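Local coordinates for alcohol oxidase (Myceliophthora thermophila, PDB 6F74), which binds FAD covalently and probably works as an oxygen-dependent flavoprotein oxidase of the vanillyl-alcohol oxidase type, at residues Gln88-Tyr102 and Gly158-Glu172. Sequence-based numbering, arbitrary orientation.
With FAD (flavin-adenine dinucleotide), chain I.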
ATOM      1  N   GLN A  88      -7.251 -12.102  -4.872  1.00 19.62           N
ATOM      2  CA  GLN A  88      -5.923 -11.473  -4.877  1.00 19.27           C
ATOM      3  C   GLN A  88      -4.863 -12.337  -5.603  1.00 19.43           C
ATOM      4  O   GLN A  88      -3.976 -11.782  -6.270  1.00 19.19           O
ATOM      5  CB  GLN A  88      -5.455 -11.189  -3.461  1.00 19.17           C
ATOM      6  CG  GLN A  88      -6.332 -10.203  -2.716  1.00 18.99           C
ATOM      7  CD  GLN A  88      -5.838  -9.891  -1.308  1.00 18.92           C
ATOM      8  OE1 GLN A  88      -4.654  -9.931  -1.035  1.00 18.89           O
ATOM      9  NE2 GLN A  88      -6.754  -9.524  -0.425  1.00 18.95           N
ATOM     10  N   ASP A  89      -4.966 -13.671  -5.453  1.00 19.88           N
ATOM     11  CA  ASP A  89      -4.009 -14.592  -6.059  1.00 20.14           C
ATOM     12  C   ASP A  89      -4.182 -14.607  -7.573  1.00 20.16           C
ATOM     13  O   ASP A  89      -3.181 -14.637  -8.333  1.00 20.10           O
ATOM     14  CB  ASP A  89      -4.159 -16.029  -5.529  1.00 20.73           C
ATOM     15  CG  ASP A  89      -3.677 -16.175  -4.107  1.00 20.81           C
ATOM     16  OD1 ASP A  89      -2.990 -15.260  -3.607  1.00 20.44           O
ATOM     17  OD2 ASP A  89      -3.998 -17.190  -3.469  1.00 21.30           O
ATOM     18  N   PHE A  90      -5.439 -14.599  -8.004  1.00 20.29           N
ATOM     19  CA  PHE A  90      -5.742 -14.551  -9.429  1.00 20.36           C
ATOM     20  C   PHE A  90      -5.082 -13.314 -10.047  1.00 19.87           C
ATOM     21  O   PHE A  90      -4.444 -13.402 -11.077  1.00 19.87           O
ATOM     22  CB  PHE A  90      -7.243 -14.520  -9.709  1.00 20.60           C
ATOM     23  CG  PHE A  90      -7.561 -14.221 -11.141  1.00 20.66           C
ATOM     24  CD1 PHE A  90      -7.341 -15.201 -12.139  1.00 21.07           C
ATOM     25  CD2 PHE A  90      -7.999 -12.950 -11.530  1.00 20.36           C
ATOM     26  CE1 PHE A  90      -7.589 -14.918 -13.472  1.00 21.16           C
ATOM     27  CE2 PHE A  90      -8.261 -12.682 -12.871  1.00 20.47           C
ATOM     28  CZ  PHE A  90      -8.050 -13.652 -13.829  1.00 20.85           C
ATOM     29  N   GLN A  91      -5.245 -12.172  -9.398  1.00 19.50           N
ATOM     30  CA  GLN A  91      -4.626 -10.935  -9.877  1.00 19.09           C
ATOM     31  C   GLN A  91      -3.093 -10.909  -9.776  1.00 18.92           C
ATOM     32  O   GLN A  91      -2.463 -10.358 -10.656  1.00 18.76           O
ATOM     33  CB  GLN A  91      -5.231  -9.725  -9.190  1.00 18.82           C
ATOM     34  CG  GLN A  91      -6.725  -9.504  -9.473  1.00 19.00           C
ATOM     35  CD  GLN A  91      -7.063  -9.166 -10.900  1.00 19.10           C
ATOM     36  OE1 GLN A  91      -6.164  -9.021 -11.743  1.00 18.98           O
ATOM     37  NE2 GLN A  91      -8.388  -9.027 -11.202  1.00 19.36           N
ATOM     38  N   THR A  92      -2.476 -11.519  -8.766  1.00 19.03           N
ATOM     39  CA  THR A  92      -1.008 -11.565  -8.714  1.00 18.98           C
ATOM     40  C   THR A  92      -0.372 -12.548  -9.684  1.00 19.27           C
ATOM     41  O   THR A  92       0.835 -12.466  -9.910  1.00 19.24           O
ATOM     42  CB  THR A  92      -0.473 -11.890  -7.302  1.00 19.09           C
ATOM     43  OG1 THR A  92      -1.064 -13.117  -6.825  1.00 19.50           O
ATOM     44  CG2 THR A  92      -0.760 -10.737  -6.326  1.00 18.79           C
ATOM     45  N   SER A  93      -1.150 -13.481 -10.231  1.00 19.60           N
ATOM     46  CA  SER A  93      -0.652 -14.553 -11.099  1.00 19.98           C
ATOM     47  C   SER A  93      -0.372 -14.136 -12.548  1.00 19.86           C
ATOM     48  O   SER A  93       0.415 -14.772 -13.231  1.00 20.09           O
ATOM     49  CB  SER A  93      -1.672 -15.707 -11.141  1.00 20.48           C
ATOM     50  OG  SER A  93      -2.879 -15.297 -11.818  1.00 20.43           O
ATOM     51  N   ASP A  94      -1.037 -13.069 -13.010  1.00 19.55           N
ATOM     52  CA  ASP A  94      -0.829 -12.535 -14.346  1.00 19.45           C
ATOM     53  C   ASP A  94       0.164 -11.354 -14.271  1.00 19.04           C
ATOM     54  O   ASP A  94       0.127 -10.573 -13.317  1.00 18.78           O
ATOM     55  CB  ASP A  94      -2.162 -12.034 -14.881  1.00 19.45           C
ATOM     56  CG  ASP A  94      -2.102 -11.721 -16.349  1.00 19.50           C
ATOM     57  OD1 ASP A  94      -1.478 -10.694 -16.742  1.00 19.19           O
ATOM     58  OD2 ASP A  94      -2.671 -12.526 -17.129  1.00 19.89           O
ATOM     59  N   PRO A  95       1.042 -11.199 -15.276  1.00 19.02           N
ATOM     60  CA  PRO A  95       1.996 -10.084 -15.286  1.00 18.71           C
ATOM     61  C   PRO A  95       1.398  -8.695 -15.231  1.00 18.41           C
ATOM     62  O   PRO A  95       2.061  -7.787 -14.750  1.00 18.19           O
ATOM     63  CB  PRO A  95       2.744 -10.271 -16.605  1.00 18.83           C
ATOM     64  CG  PRO A  95       1.984 -11.259 -17.400  1.00 19.16           C
ATOM     65  CD  PRO A  95       1.295 -12.120 -16.412  1.00 19.35           C
ATOM     66  N   ILE A  96       0.188  -8.506 -15.751  1.00 18.46           N
ATOM     67  CA  ILE A  96      -0.515  -7.228 -15.634  1.00 18.27           C
ATOM     68  C   ILE A  96      -1.834  -7.364 -14.842  1.00 18.34           C
ATOM     69  O   ILE A  96      -2.776  -6.583 -15.014  1.00 18.34           O
ATOM     70  CB  ILE A  96      -0.747  -6.546 -16.979  1.00 18.32           C
ATOM     71  CG1 ILE A  96      -1.531  -7.453 -17.910  1.00 18.65           C
ATOM     72  CG2 ILE A  96       0.601  -6.203 -17.615  1.00 18.23           C
ATOM     73  CD1 ILE A  96      -2.136  -6.730 -19.088  1.00 18.78           C
ATOM     74  N   GLY A  97      -1.868  -8.346 -13.961  1.00 18.45           N
ATOM     75  CA  GLY A  97      -2.967  -8.470 -13.019  1.00 18.51           C
ATOM     76  C   GLY A  97      -2.792  -7.451 -11.913  1.00 18.23           C
ATOM     77  O   GLY A  97      -1.674  -7.299 -11.377  1.00 18.08           O
ATOM     78  N   ARG A  98      -3.883  -6.762 -11.584  1.00 18.21           N
ATOM     79  CA  ARG A  98      -3.868  -5.685 -10.629  1.00 18.00           C
ATOM     80  C   ARG A  98      -4.943  -5.856  -9.559  1.00 18.09           C
ATOM     81  O   ARG A  98      -6.128  -5.975  -9.865  1.00 18.30           O
ATOM     82  CB  ARG A  98      -4.102  -4.371 -11.366  1.00 17.94           C
ATOM     83  CG  ARG A  98      -2.961  -4.022 -12.327  1.00 17.85           C
ATOM     84  CD  ARG A  98      -1.768  -3.476 -11.602  1.00 17.66           C
ATOM     85  NE  ARG A  98      -0.653  -3.224 -12.503  1.00 17.62           N
ATOM     86  CZ  ARG A  98       0.208  -4.140 -12.958  1.00 17.67           C
ATOM     87  NH1 ARG A  98       0.082  -5.422 -12.639  1.00 17.78           N
ATOM     88  NH2 ARG A  98       1.171  -3.781 -13.816  1.00 17.65           N
ATOM     89  N   ASN A  99      -4.524  -5.900  -8.296  1.00 17.99           N
ATOM     90  CA  ASN A  99      -5.478  -5.993  -7.197  1.00 18.08           C
ATOM     91  C   ASN A  99      -6.422  -4.767  -7.178  1.00 18.05           C
ATOM     92  O   ASN A  99      -7.618  -4.900  -7.098  1.00 18.25           O
ATOM     93  CB  ASN A  99      -4.741  -6.085  -5.877  1.00 17.99           C
ATOM     94  CG  ASN A  99      -4.428  -7.497  -5.484  1.00 18.19           C
ATOM     95  OD1 ASN A  99      -4.897  -7.945  -4.460  1.00 18.32           O
ATOM     96  ND2 ASN A  99      -3.636  -8.201  -6.283  1.00 18.27           N
ATOM     97  N   TYR A 100      -5.838  -3.584  -7.245  1.00 17.87           N
ATOM     98  CA  TYR A 100      -6.574  -2.358  -7.286  1.00 17.91           C
ATOM     99  C   TYR A 100      -6.285  -1.622  -8.615  1.00 17.92           C
ATOM    100  O   TYR A 100      -5.526  -0.682  -8.657  1.00 17.81           O
ATOM    101  CB  TYR A 100      -6.175  -1.515  -6.102  1.00 17.79           C
ATOM    102  CG  TYR A 100      -6.454  -2.163  -4.764  1.00 17.82           C
ATOM    103  CD1 TYR A 100      -7.750  -2.445  -4.342  1.00 17.99           C
ATOM    104  CD2 TYR A 100      -5.413  -2.464  -3.910  1.00 17.72           C
ATOM    105  CE1 TYR A 100      -7.996  -3.033  -3.113  1.00 18.04           C
ATOM    106  CE2 TYR A 100      -5.639  -3.017  -2.655  1.00 17.78           C
ATOM    107  CZ  TYR A 100      -6.915  -3.320  -2.252  1.00 17.93           C
ATOM    108  OH  TYR A 100      -7.075  -3.891  -1.011  1.00 18.02           O
ATOM    109  N   PRO A 101      -6.894  -2.074  -9.711  1.00 18.11           N
ATOM    110  CA  PRO A 101      -6.527  -1.537 -11.028  1.00 18.15           C
ATOM    111  C   PRO A 101      -6.788  -0.051 -11.123  1.00 18.23           C
ATOM    112  O   PRO A 101      -7.876   0.394 -10.751  1.00 18.42           O
ATOM    113  CB  PRO A 101      -7.437  -2.323 -11.980  1.00 18.44           C
ATOM    114  CG  PRO A 101      -8.570  -2.786 -11.139  1.00 18.61           C
ATOM    115  CD  PRO A 101      -7.946  -3.106  -9.818  1.00 18.36           C
ATOM    116  N   TYR A 102      -5.794   0.703 -11.572  1.00 18.12           N
ATOM    117  CA  TYR A 102      -5.831   2.162 -11.471  1.00 18.23           C
ATOM    118  C   TYR A 102      -6.874   2.756 -12.455  1.00 18.60           C
ATOM    119  O   TYR A 102      -7.493   3.781 -12.184  1.00 18.82           O
ATOM    120  CB  TYR A 102      -4.436   2.775 -11.663  1.00 18.09           C
ATOM    121  CG  TYR A 102      -4.460   4.284 -11.535  1.00 18.28           C
ATOM    122  CD1 TYR A 102      -4.654   4.884 -10.309  1.00 18.30           C
ATOM    123  CD2 TYR A 102      -4.371   5.101 -12.657  1.00 18.51           C
ATOM    124  CE1 TYR A 102      -4.709   6.254 -10.177  1.00 18.56           C
ATOM    125  CE2 TYR A 102      -4.444   6.486 -12.543  1.00 18.78           C
ATOM    126  CZ  TYR A 102      -4.611   7.051 -11.293  1.00 18.81           C
ATOM    127  OH  TYR A 102      -4.675   8.409 -11.164  1.00 19.14           O
ATOM    128  N   GLY A 158       1.896  -6.185  -8.461  1.00 17.84           N
ATOM    129  CA  GLY A 158       0.743  -5.456  -8.968  1.00 17.70           C
ATOM    130  C   GLY A 158      -0.288  -5.031  -7.930  1.00 17.65           C
ATOM    131  O   GLY A 158      -1.420  -4.692  -8.276  1.00 17.64           O
ATOM    132  N   HIS A 159       0.120  -4.973  -6.667  1.00 17.67           N
ATOM    133  CA  HIS A 159      -0.769  -4.516  -5.603  1.00 17.64           C
ATOM    134  C   HIS A 159      -1.032  -3.027  -5.615  1.00 17.52           C
ATOM    135  O   HIS A 159      -1.968  -2.609  -4.976  1.00 17.52           O
ATOM    136  CB  HIS A 159      -0.235  -4.900  -4.187  1.00 17.76           C
ATOM    137  CG  HIS A 159      -0.901  -6.112  -3.625  1.00 17.93           C
ATOM    138  ND1 HIS A 159      -2.174  -6.094  -3.052  1.00 17.95           N
ATOM    139  CD2 HIS A 159      -0.547  -7.417  -3.728  1.00 18.15           C
ATOM    140  CE1 HIS A 159      -2.464  -7.340  -2.682  1.00 18.17           C
ATOM    141  NE2 HIS A 159      -1.516  -8.152  -3.099  1.00 18.31           N
ATOM    142  N   ASP A 160      -0.201  -2.222  -6.284  1.00 17.47           N
ATOM    143  CA  ASP A 160      -0.276  -0.789  -6.115  1.00 17.45           C
ATOM    144  C   ASP A 160      -1.671  -0.205  -6.369  1.00 17.46           C
ATOM    145  O   ASP A 160      -2.404  -0.683  -7.255  1.00 17.48           O
ATOM    146  CB  ASP A 160       0.693  -0.047  -7.029  1.00 17.45           C
ATOM    147  CG  ASP A 160       1.144   1.256  -6.449  1.00 17.53           C
ATOM    148  OD1 ASP A 160       1.863   1.200  -5.442  1.00 17.61           O
ATOM    149  OD2 ASP A 160       0.774   2.322  -6.979  1.00 17.58           O
ATOM    150  N   LEU A 161      -1.988   0.821  -5.586  1.00 17.51           N
ATOM    151  CA  LEU A 161      -3.261   1.541  -5.662  1.00 17.60           C
ATOM    152  C   LEU A 161      -3.203   2.790  -6.544  1.00 17.71           C
ATOM    153  O   LEU A 161      -4.249   3.299  -6.940  1.00 17.85           O
ATOM    154  CB  LEU A 161      -3.706   1.991  -4.256  1.00 17.66           C
ATOM    155  CG  LEU A 161      -4.185   0.969  -3.211  1.00 17.64           C
ATOM    156  CD1 LEU A 161      -3.071   0.121  -2.611  1.00 17.59           C
ATOM    157  CD2 LEU A 161      -4.873   1.734  -2.077  1.00 17.76           C
ATOM    158  N   LEU A 162      -1.984   3.254  -6.849  1.00 17.70           N
ATOM    159  CA  LEU A 162      -1.726   4.524  -7.522  1.00 17.86           C
ATOM    160  C   LEU A 162      -1.161   4.439  -8.961  1.00 17.86           C
ATOM    161  O   LEU A 162      -0.722   5.455  -9.531  1.00 18.02           O
ATOM    162  CB  LEU A 162      -0.791   5.358  -6.645  1.00 17.97           C
ATOM    163  CG  LEU A 162      -1.364   6.201  -5.502  1.00 18.14           C
ATOM    164  CD1 LEU A 162      -2.065   5.345  -4.471  1.00 18.01           C
ATOM    165  CD2 LEU A 162      -0.204   6.947  -4.854  1.00 18.31           C
ATOM    166  N   GLY A 163      -1.163   3.253  -9.562  1.00 17.72           N
ATOM    167  CA  GLY A 163      -0.568   3.104 -10.920  1.00 17.73           C
ATOM    168  C   GLY A 163       0.957   3.193 -10.980  1.00 17.70           C
ATOM    169  O   GLY A 163       1.495   3.412 -12.058  1.00 17.76           O
ATOM    170  N   ARG A 164       1.653   3.016  -9.852  1.00 17.66           N
ATOM    171  CA  ARG A 164       3.131   3.149  -9.799  1.00 17.73           C
ATOM    172  C   ARG A 164       3.877   1.926 -10.328  1.00 17.65           C
ATOM    173  O   ARG A 164       5.078   1.989 -10.565  1.00 17.75           O
ATOM    174  CB  ARG A 164       3.614   3.488  -8.387  1.00 17.82           C
ATOM    175  CG  ARG A 164       3.044   4.800  -7.854  1.00 17.97           C
ATOM    176  CD  ARG A 164       3.486   5.148  -6.441  1.00 18.11           C
ATOM    177  NE  ARG A 164       3.177   4.034  -5.564  1.00 17.97           N
ATOM    178  CZ  ARG A 164       3.656   3.849  -4.339  1.00 18.07           C
ATOM    179  NH1 ARG A 164       4.447   4.738  -3.751  1.00 18.34           N
ATOM    180  NH2 ARG A 164       3.308   2.748  -3.692  1.00 17.97           N
ATOM    181  N   SER A 165       3.160   0.813 -10.493  1.00 17.54           N
ATOM    182  CA  SER A 165       3.642  -0.337 -11.276  1.00 17.53           C
ATOM    183  C   SER A 165       2.926  -0.494 -12.643  1.00 17.52           C
ATOM    184  O   SER A 165       2.774  -1.617 -13.149  1.00 17.53           O
ATOM    185  CB  SER A 165       3.525  -1.612 -10.433  1.00 17.52           C
ATOM    186  OG  SER A 165       2.211  -1.869  -9.970  1.00 17.47           O
ATOM    187  N   ASP A 166       2.464   0.619 -13.219  1.00 17.57           N
ATOM    188  CA  ASP A 166       1.834   0.651 -14.566  1.00 17.64           C
ATOM    189  C   ASP A 166       2.691   1.513 -15.515  1.00 17.75           C
ATOM    190  O   ASP A 166       3.612   2.196 -15.097  1.00 17.79           O
ATOM    191  CB  ASP A 166       0.397   1.228 -14.500  1.00 17.72           C
ATOM    192  CG  ASP A 166      -0.587   0.338 -13.730  1.00 17.67           C
ATOM    193  OD1 ASP A 166      -0.173  -0.708 -13.207  1.00 17.58           O
ATOM    194  OD2 ASP A 166      -1.800   0.661 -13.611  1.00 17.78           O
ATOM    195  N   GLY A 167       2.363   1.508 -16.789  1.00 17.86           N
ATOM    196  CA  GLY A 167       2.888   2.530 -17.698  1.00 18.02           C
ATOM    197  C   GLY A 167       2.549   2.225 -19.126  1.00 18.15           C
ATOM    198  O   GLY A 167       2.959   1.189 -19.618  1.00 18.10           O
ATOM    199  N   TYR A 168       1.790   3.115 -19.767  1.00 18.38           N
ATOM    200  CA  TYR A 168       1.450   2.992 -21.194  1.00 18.60           C
ATOM    201  C   TYR A 168       2.671   2.679 -22.042  1.00 18.59           C
ATOM    202  O   TYR A 168       3.696   3.370 -21.931  1.00 18.61           O
ATOM    203  CB  TYR A 168       0.750   4.281 -21.755  1.00 18.95           C
ATOM    204  CG  TYR A 168       0.495   4.218 -23.247  1.00 19.24           C
ATOM    205  CD1 TYR A 168      -0.649   3.611 -23.751  1.00 19.41           C
ATOM    206  CD2 TYR A 168       1.410   4.706 -24.151  1.00 19.38           C
ATOM    207  CE1 TYR A 168      -0.891   3.523 -25.118  1.00 19.73           C
ATOM    208  CE2 TYR A 168       1.178   4.643 -25.550  1.00 19.68           C
ATOM    209  CZ  TYR A 168       0.027   4.057 -26.011  1.00 19.86           C
ATOM    210  OH  TYR A 168      -0.218   3.949 -27.347  1.00 20.21           O
ATOM    211  N   GLY A 169       2.551   1.654 -22.869  1.00 18.62           N
ATOM    212  CA  GLY A 169       3.573   1.307 -23.838  1.00 18.68           C
ATOM    213  C   GLY A 169       4.885   0.810 -23.202  1.00 18.49           C
ATOM    214  O   GLY A 169       5.942   0.932 -23.808  1.00 18.56           O
ATOM    215  N   GLY A 170       4.777   0.276 -22.003  1.00 18.29           N
ATOM    216  CA  GLY A 170       5.925  -0.041 -21.185  1.00 18.18           C
ATOM    217  C   GLY A 170       6.442  -1.440 -21.376  1.00 18.18           C
ATOM    218  O   GLY A 170       5.749  -2.302 -21.910  1.00 18.24           O
ATOM    219  N   LEU A 171       7.669  -1.657 -20.927  1.00 18.20           N
ATOM    220  CA  LEU A 171       8.245  -2.992 -20.774  1.00 18.26           C
ATOM    221  C   LEU A 171       8.280  -3.263 -19.284  1.00 18.18           C
ATOM    222  O   LEU A 171       8.978  -2.561 -18.539  1.00 18.18           O
ATOM    223  CB  LEU A 171       9.642  -3.047 -21.379  1.00 18.44           C
ATOM    224  CG  LEU A 171      10.476  -4.311 -21.162  1.00 18.60           C
ATOM    225  CD1 LEU A 171       9.739  -5.590 -21.603  1.00 18.67           C
ATOM    226  CD2 LEU A 171      11.777  -4.190 -21.920  1.00 18.82           C
ATOM    227  N   GLU A 172       7.516  -4.256 -18.830  1.00 18.15           N
ATOM    228  CA  GLU A 172       7.464  -4.570 -17.411  1.00 18.10           C
ATOM    229  C   GLU A 172       8.592  -5.523 -16.973  1.00 18.31           C
ATOM    230  O   GLU A 172       8.753  -6.600 -17.516  1.00 18.49           O
ATOM    231  CB  GLU A 172       6.111  -5.154 -17.039  1.00 18.04           C
ATOM    232  CG  GLU A 172       5.922  -5.371 -15.546  1.00 17.99           C
ATOM    233  CD  GLU A 172       4.608  -6.013 -15.210  1.00 17.98           C
ATOM    234  OE1 GLU A 172       4.516  -7.227 -15.371  1.00 18.17           O
ATOM    235  OE2 GLU A 172       3.680  -5.309 -14.742  1.00 17.84           O
TER
HETATM  236  PA  FAD I 601       3.736  -3.385  -6.803  1.00 15.73           P
HETATM  237  O1A FAD I 601       2.500  -2.870  -7.536  1.00 16.33           O
HETATM  238  O2A FAD I 601       4.373  -4.619  -7.359  1.00 14.61           O
HETATM  239  O5B FAD I 601       4.778  -2.200  -6.759  1.00 13.82           O
HETATM  240  C5B FAD I 601       4.465  -1.034  -6.048  1.00 13.38           C
HETATM  241  C4B FAD I 601       5.473   0.044  -6.401  1.00 12.87           C
HETATM  242  O4B FAD I 601       6.736  -0.409  -5.943  1.00 12.82           O
HETATM  243  C3B FAD I 601       5.658   0.331  -7.870  1.00 12.31           C
HETATM  244  O3B FAD I 601       6.084   1.693  -7.987  1.00 12.69           O
HETATM  245  C2B FAD I 601       6.822  -0.537  -8.280  1.00 12.77           C
HETATM  246  O2B FAD I 601       7.644  -0.002  -9.325  1.00 12.30           O
HETATM  247  C1B FAD I 601       7.646  -0.564  -7.022  1.00 12.89           C
HETATM  248  N9A FAD I 601       8.421  -1.786  -6.780  1.00 13.21           N
HETATM  249  C8A FAD I 601       7.935  -2.996  -6.470  1.00 14.09           C
HETATM  250  N7A FAD I 601       8.933  -3.879  -6.276  1.00 14.08           N
HETATM  251  C5A FAD I 601      10.071  -3.215  -6.456  1.00 13.77           C
HETATM  252  C6A FAD I 601      11.484  -3.583  -6.380  1.00 13.93           C
HETATM  253  N6A FAD I 601      11.776  -4.866  -6.064  1.00 14.13           N
HETATM  254  N1A FAD I 601      12.401  -2.615  -6.644  1.00 13.83           N
HETATM  255  C2A FAD I 601      12.024  -1.348  -6.957  1.00 14.21           C
HETATM  256  N3A FAD I 601      10.731  -0.937  -7.021  1.00 13.99           N
HETATM  257  C4A FAD I 601       9.738  -1.831  -6.777  1.00 13.66           C
HETATM  258  N1  FAD I 601      -0.138  -1.609   2.813  1.00 11.40           N
HETATM  259  C2  FAD I 601       0.029  -1.513   4.151  1.00 11.65           C
HETATM  260  O2  FAD I 601       0.815  -0.640   4.601  1.00 12.31           O
HETATM  261  N3  FAD I 601      -0.596  -2.340   5.013  1.00 11.81           N
HETATM  262  C4  FAD I 601      -1.455  -3.291   4.606  1.00 12.03           C
HETATM  263  O4  FAD I 601      -2.048  -4.043   5.407  1.00 13.38           O
HETATM  264  C4X FAD I 601      -1.710  -3.450   3.158  1.00 11.93           C
HETATM  265  N5  FAD I 601      -2.567  -4.380   2.691  1.00 11.39           N
HETATM  266  C5X FAD I 601      -2.774  -4.507   1.357  1.00 10.96           C
HETATM  267  C6  FAD I 601      -3.649  -5.487   0.890  1.00  9.80           C
HETATM  268  C7  FAD I 601      -3.879  -5.671  -0.462  1.00  8.66           C
HETATM  269  C7M FAD I 601      -4.873  -6.758  -0.791  1.00  8.75           C
HETATM  270  C8  FAD I 601      -3.165  -4.814  -1.451  1.00  7.38           C
HETATM  271  C8M FAD I 601      -3.324  -4.980  -2.956  1.00  4.60           C
HETATM  272  C9  FAD I 601      -2.310  -3.819  -0.989  1.00  9.18           C
HETATM  273  C9A FAD I 601      -2.066  -3.624   0.382  1.00 10.70           C
HETATM  274  N10 FAD I 601      -1.173  -2.639   0.888  1.00 12.01           N
HETATM  275  C10 FAD I 601      -0.984  -2.528   2.272  1.00 11.68           C
HETATM  276  C1' FAD I 601      -0.489  -1.654   0.019  1.00 13.09           C
HETATM  277  C2' FAD I 601       0.926  -1.884  -0.398  1.00 14.05           C
HETATM  278  O2' FAD I 601       1.759  -1.445   0.673  1.00 13.99           O
HETATM  279  C3' FAD I 601       1.237  -1.029  -1.631  1.00 15.12           C
HETATM  280  O3' FAD I 601       0.257  -1.219  -2.668  1.00 16.26           O
HETATM  281  C4' FAD I 601       2.630  -1.308  -2.177  1.00 15.51           C
HETATM  282  O4' FAD I 601       2.872  -0.477  -3.317  1.00 16.74           O
HETATM  283  C5' FAD I 601       2.798  -2.775  -2.542  1.00 15.36           C
HETATM  284  O5' FAD I 601       4.104  -3.016  -3.037  1.00 15.25           O
HETATM  285  P   FAD I 601       4.188  -4.219  -4.062  1.00 15.53           P
HETATM  286  O1P FAD I 601       3.481  -5.421  -3.498  1.00 15.56           O
HETATM  287  O2P FAD I 601       5.620  -4.321  -4.469  1.00 17.65           O
HETATM  288  O3P FAD I 601       3.284  -3.620  -5.263  1.00 15.91           O
HETATM  289  O   HOH W   1      -6.241   1.799  -7.738  1.00  2.14           O
HETATM  290  O   HOH W   2      -3.380  -2.814  -8.192  1.00  6.23           O
HETATM  291  O   HOH W   3      -3.416  -0.657 -11.994  1.00 10.09           O
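Arg98 joins the segments through two carboxylates, Asp166 and Glu172, in a salt-bridge network. Arg98 NE points at Asp166 OD1, 2.7 Å away and almost straight at 174°. It meets that oxygen on its syn side. Arg98 NH2 reaches Glu172 OE2 at 3.1 Å, nearly in the guanidinium plane. The chain bends at chi2 (-77°), which swings the guanidinium toward these acids, and NH1 turns back to its own neighbour Gly97 O. Ser165 OG lies over one guanidinium face and hydrogen-bonds to FAD O1A. With an alanine in place of Arg98, the two buried carboxylates would probably lose the cation they share. A water accepts from Tyr102 N and donates to Asp166 OD2; two others tie Tyr100 to the backbone of 158-161.

The 158-172 segment belongs to the PCMH-type FAD-binding domain. Gly158 N hydrogen-bonds to FAD O2A and Asp160 N to O1A, and His159 ND1 is covalently joined to FAD C8M (1.6 Å). Ser233 holds His159 NE2 from outside.

Asn99 lies over one face of the His159 ring, with Asn99 CG 3.4 Å from His159 CE1. Gln88 OE1 meets the ring edge, its amide plane 85° from the ring, while Gln88 NE2 hydrogen-bonds to Asp427 O. Tyr100 packs alongside Leu161, CD2 to CG 3.7 Å. Tyr100 CE2 also lies 3.1 Å from FAD C8M, the carbon that carries the histidyl link. Farther out, Tyr102 sets a ring face against Leu162 O.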